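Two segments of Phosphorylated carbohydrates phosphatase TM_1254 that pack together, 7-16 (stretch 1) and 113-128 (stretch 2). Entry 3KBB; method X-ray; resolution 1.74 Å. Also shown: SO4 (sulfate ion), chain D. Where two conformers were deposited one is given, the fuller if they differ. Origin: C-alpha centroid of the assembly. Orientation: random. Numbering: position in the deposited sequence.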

ATOM      1  N   ASP A   7       6.882   0.678  -1.279  1.00 17.12           N
ATOM      2  CA  ASP A   7       5.439   0.609  -1.527  1.00 18.01           C
ATOM      3  C   ASP A   7       4.713   1.470  -0.486  1.00 18.29           C
ATOM      4  O   ASP A   7       5.273   1.762   0.586  1.00 17.30           O
ATOM      5  CB  ASP A   7       4.974  -0.846  -1.433  1.00 18.39           C
ATOM      6  CG  ASP A   7       3.552  -1.032  -1.926  1.00 21.42           C
ATOM      7  OD1 ASP A   7       3.117  -0.266  -2.807  1.00 20.26           O
ATOM      8  OD2 ASP A   7       2.879  -1.915  -1.384  1.00 26.11           O
HETATM    9  N   MSE A   8       3.497   1.920  -0.797  1.00 17.47           N
HETATM   10  CA  MSE A   8       2.783   2.823   0.123  1.00 17.97           C
HETATM   11  C   MSE A   8       1.934   2.036   1.107  1.00 17.99           C
HETATM   12  O   MSE A   8       2.274   1.940   2.300  1.00 17.09           O
HETATM   13  CB  MSE A   8       1.957   3.857  -0.670  1.00 18.44           C
HETATM   14  CG  MSE A   8       1.324   4.804   0.256  1.00 16.15           C
HETATM   15 SE   MSE A   8       0.214   6.128  -0.670  1.00 22.89          SE
HETATM   16  CE  MSE A   8      -1.198   4.991  -1.322  1.00 16.05           C
ATOM     17  N   ASP A   9       0.851   1.449   0.619  1.00 18.12           N
ATOM     18  CA  ASP A   9      -0.081   0.820   1.519  1.00 19.86           C
ATOM     19  C   ASP A   9       0.472  -0.499   2.003  1.00 20.29           C
ATOM     20  O   ASP A   9       0.842  -1.368   1.212  1.00 21.68           O
ATOM     21  CB  ASP A   9      -1.394   0.572   0.832  1.00 21.08           C
ATOM     22  CG  ASP A   9      -2.415   0.026   1.783  1.00 23.41           C
ATOM     23  OD1 ASP A   9      -2.934   0.817   2.569  1.00 27.19           O
ATOM     24  OD2 ASP A   9      -2.673  -1.198   1.759  1.00 30.52           O
ATOM     25  N   GLY A  10       0.489  -0.636   3.306  1.00 20.95           N
ATOM     26  CA  GLY A  10       1.032  -1.827   3.937  1.00 22.05           C
ATOM     27  C   GLY A  10       2.495  -1.685   4.314  1.00 22.62           C
ATOM     28  O   GLY A  10       3.079  -2.611   4.883  1.00 24.21           O
ATOM     29  N   VAL A  11       3.104  -0.546   3.996  1.00 21.07           N
ATOM     30  CA  VAL A  11       4.464  -0.279   4.410  1.00 20.26           C
ATOM     31  C   VAL A  11       4.482   1.045   5.132  1.00 20.47           C
ATOM     32  O   VAL A  11       4.799   1.103   6.295  1.00 20.49           O
ATOM     33  CB  VAL A  11       5.467  -0.260   3.215  1.00 21.35           C
ATOM     34  CG1 VAL A  11       6.850   0.007   3.685  1.00 20.41           C
ATOM     35  CG2 VAL A  11       5.393  -1.555   2.383  1.00 19.65           C
ATOM     36  N   LEU A  12       4.088   2.130   4.453  1.00 20.16           N
ATOM     37  CA  LEU A  12       4.101   3.426   5.142  1.00 20.26           C
ATOM     38  C   LEU A  12       2.926   3.613   6.125  1.00 21.45           C
ATOM     39  O   LEU A  12       3.064   4.269   7.172  1.00 21.47           O
ATOM     40  CB  LEU A  12       4.113   4.547   4.099  1.00 20.13           C
ATOM     41  CG  LEU A  12       5.249   4.566   3.078  1.00 21.71           C
ATOM     42  CD1 LEU A  12       5.070   5.876   2.250  1.00 25.80           C
ATOM     43  CD2 LEU A  12       6.589   4.547   3.732  1.00 24.66           C
HETATM   44  N   MSE A  13       1.785   3.027   5.762  1.00 22.63           N
HETATM   45  CA  MSE A  13       0.614   3.000   6.610  0.50 23.36           C
HETATM   46  C   MSE A  13      -0.291   1.900   6.065  1.00 24.58           C
HETATM   47  O   MSE A  13      -0.083   1.411   4.952  1.00 25.19           O
HETATM   48  CB  MSE A  13      -0.076   4.369   6.654  0.50 23.69           C
HETATM   49  CG  MSE A  13      -0.802   4.795   5.402  0.50 22.77           C
HETATM   50 SE   MSE A  13       0.251   5.067   3.759  0.50 23.09          SE
HETATM   51  CE  MSE A  13      -1.044   3.993   2.827  0.50 24.60           C
ATOM     52  N   ASP A  14      -1.225   1.451   6.896  1.00 25.63           N
ATOM     53  CA  ASP A  14      -2.047   0.283   6.546  1.00 27.43           C
ATOM     54  C   ASP A  14      -3.548   0.628   6.493  1.00 27.63           C
ATOM     55  O   ASP A  14      -4.168   0.897   7.529  1.00 28.50           O
ATOM     56  CB  ASP A  14      -1.868  -0.844   7.578  1.00 28.47           C
ATOM     57  CG  ASP A  14      -0.427  -1.270   7.767  1.00 31.33           C
ATOM     58  OD1 ASP A  14       0.397  -1.110   6.849  1.00 31.77           O
ATOM     59  OD2 ASP A  14      -0.140  -1.802   8.857  1.00 34.05           O
ATOM     60  N   THR A  15      -4.131   0.600   5.309  1.00 28.25           N
ATOM     61  CA  THR A  15      -5.572   0.912   5.201  1.00 28.58           C
ATOM     62  C   THR A  15      -6.443  -0.312   5.393  1.00 29.11           C
ATOM     63  O   THR A  15      -7.617  -0.183   5.822  1.00 27.83           O
ATOM     64  CB  THR A  15      -5.948   1.551   3.860  1.00 28.91           C
ATOM     65  OG1 THR A  15      -5.606   0.655   2.780  1.00 28.89           O
ATOM     66  CG2 THR A  15      -5.242   2.920   3.700  1.00 29.28           C
ATOM     67  N   GLU A  16      -5.885  -1.481   5.042  1.00 29.89           N
ATOM     68  CA  GLU A  16      -6.677  -2.732   5.039  1.00 31.47           C
ATOM     69  C   GLU A  16      -7.423  -2.921   6.360  1.00 31.22           C
ATOM     70  O   GLU A  16      -8.603  -3.247   6.327  1.00 33.13           O
ATOM     71  CB  GLU A  16      -5.845  -3.966   4.670  1.00 31.42           C
ATOM     72  CG  GLU A  16      -6.686  -5.268   4.423  1.00 32.68           C
ATOM     73  CD  GLU A  16      -6.924  -6.118   5.677  0.50 34.73           C
ATOM     74  OE1 GLU A  16      -6.268  -5.887   6.721  0.50 34.94           O
ATOM     75  OE2 GLU A  16      -7.776  -7.035   5.607  0.50 35.81           O
ATOM     76  N   GLU A 113      -5.739  10.132  -5.254  1.00 20.82           N
ATOM     77  CA  GLU A 113      -6.105   9.433  -4.022  1.00 21.83           C
ATOM     78  C   GLU A 113      -4.888   9.199  -3.100  1.00 21.31           C
ATOM     79  O   GLU A 113      -4.977   9.408  -1.898  1.00 20.15           O
ATOM     80  CB  GLU A 113      -6.745   8.098  -4.393  1.00 21.86           C
ATOM     81  CG  GLU A 113      -7.492   7.453  -3.246  1.00 26.20           C
ATOM     82  CD  GLU A 113      -7.782   5.960  -3.467  0.50 24.82           C
ATOM     83  OE1 GLU A 113      -7.859   5.490  -4.630  0.50 21.47           O
ATOM     84  OE2 GLU A 113      -7.943   5.264  -2.441  0.50 26.94           O
ATOM     85  N   ALA A 114      -3.769   8.719  -3.677  1.00 20.95           N
ATOM     86  CA  ALA A 114      -2.581   8.424  -2.895  1.00 19.84           C
ATOM     87  C   ALA A 114      -2.000   9.675  -2.269  1.00 20.02           C
ATOM     88  O   ALA A 114      -1.663   9.690  -1.094  1.00 19.64           O
ATOM     89  CB  ALA A 114      -1.505   7.733  -3.772  1.00 19.77           C
ATOM     90  N   LEU A 115      -1.899  10.760  -3.048  1.00 19.58           N
ATOM     91  CA  LEU A 115      -1.351  12.009  -2.518  1.00 21.22           C
ATOM     92  C   LEU A 115      -2.149  12.568  -1.354  1.00 23.44           C
ATOM     93  O   LEU A 115      -1.553  13.135  -0.431  1.00 23.31           O
ATOM     94  CB  LEU A 115      -1.185  13.062  -3.640  1.00 20.81           C
ATOM     95  CG  LEU A 115      -0.068  12.749  -4.650  1.00 19.29           C
ATOM     96  CD1 LEU A 115      -0.093  13.734  -5.873  1.00 17.23           C
ATOM     97  CD2 LEU A 115       1.315  12.786  -4.009  1.00 21.31           C
ATOM     98  N   GLU A 116      -3.472  12.427  -1.375  1.00 24.83           N
ATOM     99  CA  GLU A 116      -4.354  12.886  -0.286  0.50 26.70           C
ATOM    100  C   GLU A 116      -3.908  12.228   1.035  1.00 26.95           C
ATOM    101  O   GLU A 116      -3.724  12.871   2.081  1.00 27.20           O
ATOM    102  CB  GLU A 116      -5.800  12.474  -0.591  0.50 26.83           C
ATOM    103  CG  GLU A 116      -6.488  13.203  -1.740  0.50 28.64           C
ATOM    104  CD  GLU A 116      -7.926  12.734  -1.989  0.50 28.78           C
ATOM    105  OE1 GLU A 116      -8.528  12.107  -1.083  0.50 29.72           O
ATOM    106  OE2 GLU A 116      -8.455  12.985  -3.104  0.50 31.53           O
ATOM    107  N   ARG A 117      -3.738  10.901   0.968  1.00 26.61           N
ATOM    108  CA  ARG A 117      -3.318  10.111   2.150  0.50 26.43           C
ATOM    109  C   ARG A 117      -1.956  10.542   2.650  1.00 26.37           C
ATOM    110  O   ARG A 117      -1.768  10.805   3.836  1.00 26.94           O
ATOM    111  CB  ARG A 117      -3.257   8.618   1.824  0.50 26.64           C
ATOM    112  CG  ARG A 117      -4.594   7.915   1.765  0.50 26.93           C
ATOM    113  CD  ARG A 117      -4.383   6.416   1.595  0.50 25.14           C
ATOM    114  NE  ARG A 117      -5.444   5.840   0.776  0.50 26.83           N
ATOM    115  CZ  ARG A 117      -5.362   4.702   0.112  0.50 23.48           C
ATOM    116  NH1 ARG A 117      -4.245   3.970   0.136  0.50 25.62           N
ATOM    117  NH2 ARG A 117      -6.408   4.308  -0.601  0.50 25.71           N
ATOM    118  N   LEU A 118      -0.995  10.620   1.739  1.00 25.44           N
ATOM    119  CA  LEU A 118       0.360  10.973   2.124  1.00 25.93           C
ATOM    120  C   LEU A 118       0.400  12.376   2.710  1.00 26.57           C
ATOM    121  O   LEU A 118       1.163  12.649   3.639  1.00 28.46           O
ATOM    122  CB  LEU A 118       1.283  10.921   0.910  1.00 25.22           C
ATOM    123  CG  LEU A 118       1.613   9.534   0.361  1.00 24.32           C
ATOM    124  CD1 LEU A 118       2.324   9.724  -0.962  1.00 23.96           C
ATOM    125  CD2 LEU A 118       2.484   8.774   1.374  1.00 24.23           C
ATOM    126  N   ARG A 119      -0.372  13.290   2.123  1.00 28.37           N
ATOM    127  CA  ARG A 119      -0.396  14.678   2.620  1.00 29.77           C
ATOM    128  C   ARG A 119      -0.954  14.763   4.038  1.00 28.60           C
ATOM    129  O   ARG A 119      -0.382  15.458   4.890  1.00 27.50           O
ATOM    130  CB  ARG A 119      -1.157  15.607   1.670  1.00 30.06           C
ATOM    131  CG  ARG A 119      -0.862  17.113   1.924  1.00 32.48           C
ATOM    132  CD  ARG A 119      -1.491  18.006   0.826  1.00 33.48           C
ATOM    133  NE  ARG A 119      -0.971  19.384   0.819  1.00 39.02           N
ATOM    134  CZ  ARG A 119       0.181  19.759   0.250  1.00 40.89           C
ATOM    135  NH1 ARG A 119       0.954  18.861  -0.351  1.00 42.96           N
ATOM    136  NH2 ARG A 119       0.569  21.027   0.293  1.00 42.02           N
ATOM    137  N   ARG A 120      -2.046  14.051   4.298  1.00 27.67           N
ATOM    138  CA  ARG A 120      -2.663  14.012   5.622  1.00 29.16           C
ATOM    139  C   ARG A 120      -1.656  13.508   6.642  1.00 27.68           C
ATOM    140  O   ARG A 120      -1.663  13.957   7.786  1.00 29.37           O
ATOM    141  CB  ARG A 120      -3.871  13.077   5.600  1.00 29.15           C
ATOM    142  CG  ARG A 120      -4.975  13.367   6.608  1.00 33.73           C
ATOM    143  CD  ARG A 120      -6.217  12.478   6.328  1.00 31.90           C
ATOM    144  NE  ARG A 120      -7.110  12.908   5.235  0.50 35.41           N
ATOM    145  CZ  ARG A 120      -7.523  12.118   4.236  0.50 36.84           C
ATOM    146  NH1 ARG A 120      -7.111  10.852   4.155  0.50 38.04           N
ATOM    147  NH2 ARG A 120      -8.349  12.585   3.303  0.50 37.01           N
ATOM    148  N   LEU A 121      -0.778  12.587   6.228  1.00 26.00           N
ATOM    149  CA  LEU A 121       0.180  11.982   7.161  1.00 25.95           C
ATOM    150  C   LEU A 121       1.519  12.701   7.150  1.00 24.79           C
ATOM    151  O   LEU A 121       2.421  12.317   7.872  1.00 25.88           O
ATOM    152  CB  LEU A 121       0.361  10.481   6.876  1.00 25.93           C
ATOM    153  CG  LEU A 121      -0.878   9.598   7.067  1.00 27.31           C
ATOM    154  CD1 LEU A 121      -0.522   8.165   6.714  1.00 28.68           C
ATOM    155  CD2 LEU A 121      -1.418   9.690   8.486  1.00 29.99           C
ATOM    156  N   ASP A 122       1.627  13.753   6.343  1.00 23.88           N
ATOM    157  CA  ASP A 122       2.878  14.501   6.183  1.00 24.05           C
ATOM    158  C   ASP A 122       4.086  13.605   5.837  1.00 24.06           C
ATOM    159  O   ASP A 122       5.160  13.744   6.416  1.00 22.94           O
ATOM    160  CB  ASP A 122       3.172  15.359   7.437  1.00 25.36           C
ATOM    161  CG  ASP A 122       4.282  16.346   7.211  1.00 25.89           C
ATOM    162  OD1 ASP A 122       4.421  16.849   6.076  1.00 28.37           O
ATOM    163  OD2 ASP A 122       5.064  16.605   8.157  1.00 32.42           O
ATOM    164  N   LEU A 123       3.884  12.665   4.908  1.00 22.84           N
ATOM    165  CA  LEU A 123       4.959  11.752   4.450  1.00 23.40           C
ATOM    166  C   LEU A 123       5.355  12.083   3.024  1.00 22.89           C
ATOM    167  O   LEU A 123       6.359  11.603   2.522  1.00 23.62           O
ATOM    168  CB  LEU A 123       4.511  10.282   4.543  1.00 23.10           C
ATOM    169  CG  LEU A 123       4.174   9.664   5.904  1.00 24.23           C
ATOM    170  CD1 LEU A 123       3.627   8.209   5.743  1.00 25.77           C
ATOM    171  CD2 LEU A 123       5.376   9.681   6.798  1.00 24.16           C
ATOM    172  N   GLU A 124       4.581  12.965   2.380  1.00 22.77           N
ATOM    173  CA  GLU A 124       4.829  13.305   0.997  0.50 22.96           C
ATOM    174  C   GLU A 124       6.151  14.055   0.792  1.00 22.31           C
ATOM    175  O   GLU A 124       6.844  13.870  -0.192  1.00 22.55           O
ATOM    176  CB  GLU A 124       3.661  14.140   0.519  0.50 23.57           C
ATOM    177  CG  GLU A 124       3.376  14.055  -0.925  0.50 23.38           C
ATOM    178  CD  GLU A 124       2.255  14.975  -1.246  0.50 24.14           C
ATOM    179  OE1 GLU A 124       1.106  14.621  -0.898  0.50 24.62           O
ATOM    180  OE2 GLU A 124       2.541  16.071  -1.789  0.50 25.42           O
ATOM    181  N   LYS A 125       6.527  14.891   1.756  1.00 22.17           N
ATOM    182  CA  LYS A 125       7.724  15.709   1.626  1.00 23.23           C
ATOM    183  C   LYS A 125       9.064  14.967   1.496  1.00 23.31           C
ATOM    184  O   LYS A 125      10.070  15.528   1.004  1.00 24.37           O
ATOM    185  CB  LYS A 125       7.786  16.663   2.826  1.00 23.26           C
ATOM    186  CG  LYS A 125       7.909  15.939   4.161  1.00 24.20           C
ATOM    187  CD  LYS A 125       7.940  16.912   5.341  1.00 24.85           C
ATOM    188  CE  LYS A 125       8.097  16.120   6.603  1.00 26.90           C
ATOM    189  NZ  LYS A 125       7.862  16.910   7.847  1.00 27.02           N
ATOM    190  N   TYR A 126       9.116  13.703   1.917  1.00 20.99           N
ATOM    191  CA  TYR A 126      10.367  12.948   1.804  1.00 21.22           C
ATOM    192  C   TYR A 126      10.818  12.489   0.422  1.00 20.94           C
ATOM    193  O   TYR A 126      12.021  12.219   0.174  1.00 21.23           O
ATOM    194  CB  TYR A 126      10.349  11.739   2.758  1.00 21.14           C
ATOM    195  CG  TYR A 126      10.104  12.131   4.176  1.00 21.52           C
ATOM    196  CD1 TYR A 126      11.137  12.687   4.934  1.00 20.94           C
ATOM    197  CD2 TYR A 126       8.841  12.007   4.747  1.00 21.91           C
ATOM    198  CE1 TYR A 126      10.912  13.066   6.241  1.00 22.97           C
ATOM    199  CE2 TYR A 126       8.606  12.404   6.094  1.00 21.48           C
ATOM    200  CZ  TYR A 126       9.677  12.925   6.812  1.00 24.31           C
ATOM    201  OH  TYR A 126       9.504  13.320   8.116  1.00 24.82           O
ATOM    202  N   PHE A 127       9.859  12.292  -0.469  1.00 18.63           N
ATOM    203  CA  PHE A 127      10.150  11.583  -1.698  1.00 18.64           C
ATOM    204  C   PHE A 127      10.675  12.453  -2.816  1.00 19.57           C
ATOM    205  O   PHE A 127      10.188  13.565  -3.019  1.00 20.72           O
ATOM    206  CB  PHE A 127       8.886  10.834  -2.117  1.00 18.22           C
ATOM    207  CG  PHE A 127       8.538   9.726  -1.145  1.00 15.00           C
ATOM    208  CD1 PHE A 127       9.237   8.531  -1.209  1.00 17.72           C
ATOM    209  CD2 PHE A 127       7.623   9.934  -0.141  1.00 15.11           C
ATOM    210  CE1 PHE A 127       8.986   7.525  -0.306  1.00 18.92           C
ATOM    211  CE2 PHE A 127       7.309   8.933   0.767  1.00 18.54           C
ATOM    212  CZ  PHE A 127       8.037   7.716   0.707  1.00 17.65           C
ATOM    213  N   ASP A 128      11.650  11.922  -3.536  1.00 19.28           N
ATOM    214  CA  ASP A 128      12.212  12.513  -4.728  1.00 19.09           C
ATOM    215  C   ASP A 128      11.430  12.080  -5.970  1.00 19.94           C
ATOM    216  O   ASP A 128      11.240  12.858  -6.926  1.00 20.45           O
ATOM    217  CB  ASP A 128      13.636  12.016  -4.832  1.00 18.96           C
ATOM    218  CG  ASP A 128      14.478  12.451  -3.620  1.00 22.75           C
ATOM    219  OD1 ASP A 128      14.640  13.678  -3.416  1.00 24.61           O
ATOM    220  OD2 ASP A 128      14.951  11.582  -2.842  1.00 23.72           O
TER
HETATM  221  S   SO4 D 226      -0.192  -0.101  -3.038  0.50 27.07           S
HETATM  222  O1  SO4 D 226       0.518   0.902  -2.230  0.50 14.21           O
HETATM  223  O2  SO4 D 226      -0.615  -1.217  -2.198  0.50 20.72           O
HETATM  224  O3  SO4 D 226      -1.462   0.464  -3.548  0.50 24.57           O
HETATM  225  O4  SO4 D 226       0.626  -0.675  -4.162  0.50 20.48           O

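The guanidinium of Arg-117, a group built for ionic pairing, meets mainly carbon atoms of stretch 1. Its NH1 lies 3.5 Å from CE of Met-8, 3.8 Å from CG2 of Thr-15 and 4.2 Å from CE of Met-13; the threonine methyl sits over one face of the group, the Met-13 methyl at its edge. The one opposite charge that stretch 1 brings near it, Asp-9, keeps its OD1 4.2 Å from Arg-117 NH1 and well out of the guanidinium plane, so no N-H points at it. The attraction there is between charges alone and falls short of a salt bridge.

Both groups are engaged within their own stretches. Asp-9 OD1 accepts from the backbone N of Thr-15 (3.0 Å, 151°) and from its OG1 (2.7 Å), which ties the loop together. Arg-117 NH2 forms a salt bridge with Glu-113 OE2 at 2.6 Å, one helical turn earlier; its hydrogen-bond component is weak, with an angle of 115°.

No hydrogen bond crosses between the stretches, and the 451 Å² they bury rests on side-chain packing. The backbones stay well apart: the CA atoms of Met-8 and Ala-114 are 8.3 Å from each other, those of Leu-12 and Leu-123 8.4 Å. Stretch 1 is held in a compact turn by Met-8 O, which accepts from Val-11 N (3.1 Å) and Leu-12 N (2.8 Å), and by Gly-10 N donating to Met-13 O (2.7 Å). Gly-10 has phi/psi of 93/-2, where a CB would jam against the preceding carbonyl O.

Met-8 and Met-13 are both selenomethionines. The side chain of Met-8, extended through chi1 and chi2 (both t), brings CE to 3.7 Å from Ala-114 CB and SE to 3.8 Å from Leu-118 CG. Leu-12 points toward stretch 2 and touches three residues: its CD1 is 4.0 Å from Leu-118 CD2 and 3.8 Å from Phe-127 CZ, while its CB is 4.0 Å from Leu-123 CD1. Met-13 CG approaches Leu-121 CD1 at 3.6 Å. These separations are van der Waals contacts between apolar groups, favoured by the exclusion of water.

Leu-123 and Phe-127 lie beyond the regular helix, which a Schellman motif closes: Asp-122 takes positive phi (52°), Leu-123 N donates to Leu-118 O (3.0 Å) and Asp-122 N to Arg-119 O (3.0 Å). After this reversal the CA-to-CB bond of Leu-123 still points toward stretch 1, so the apolar surface continues past the helix.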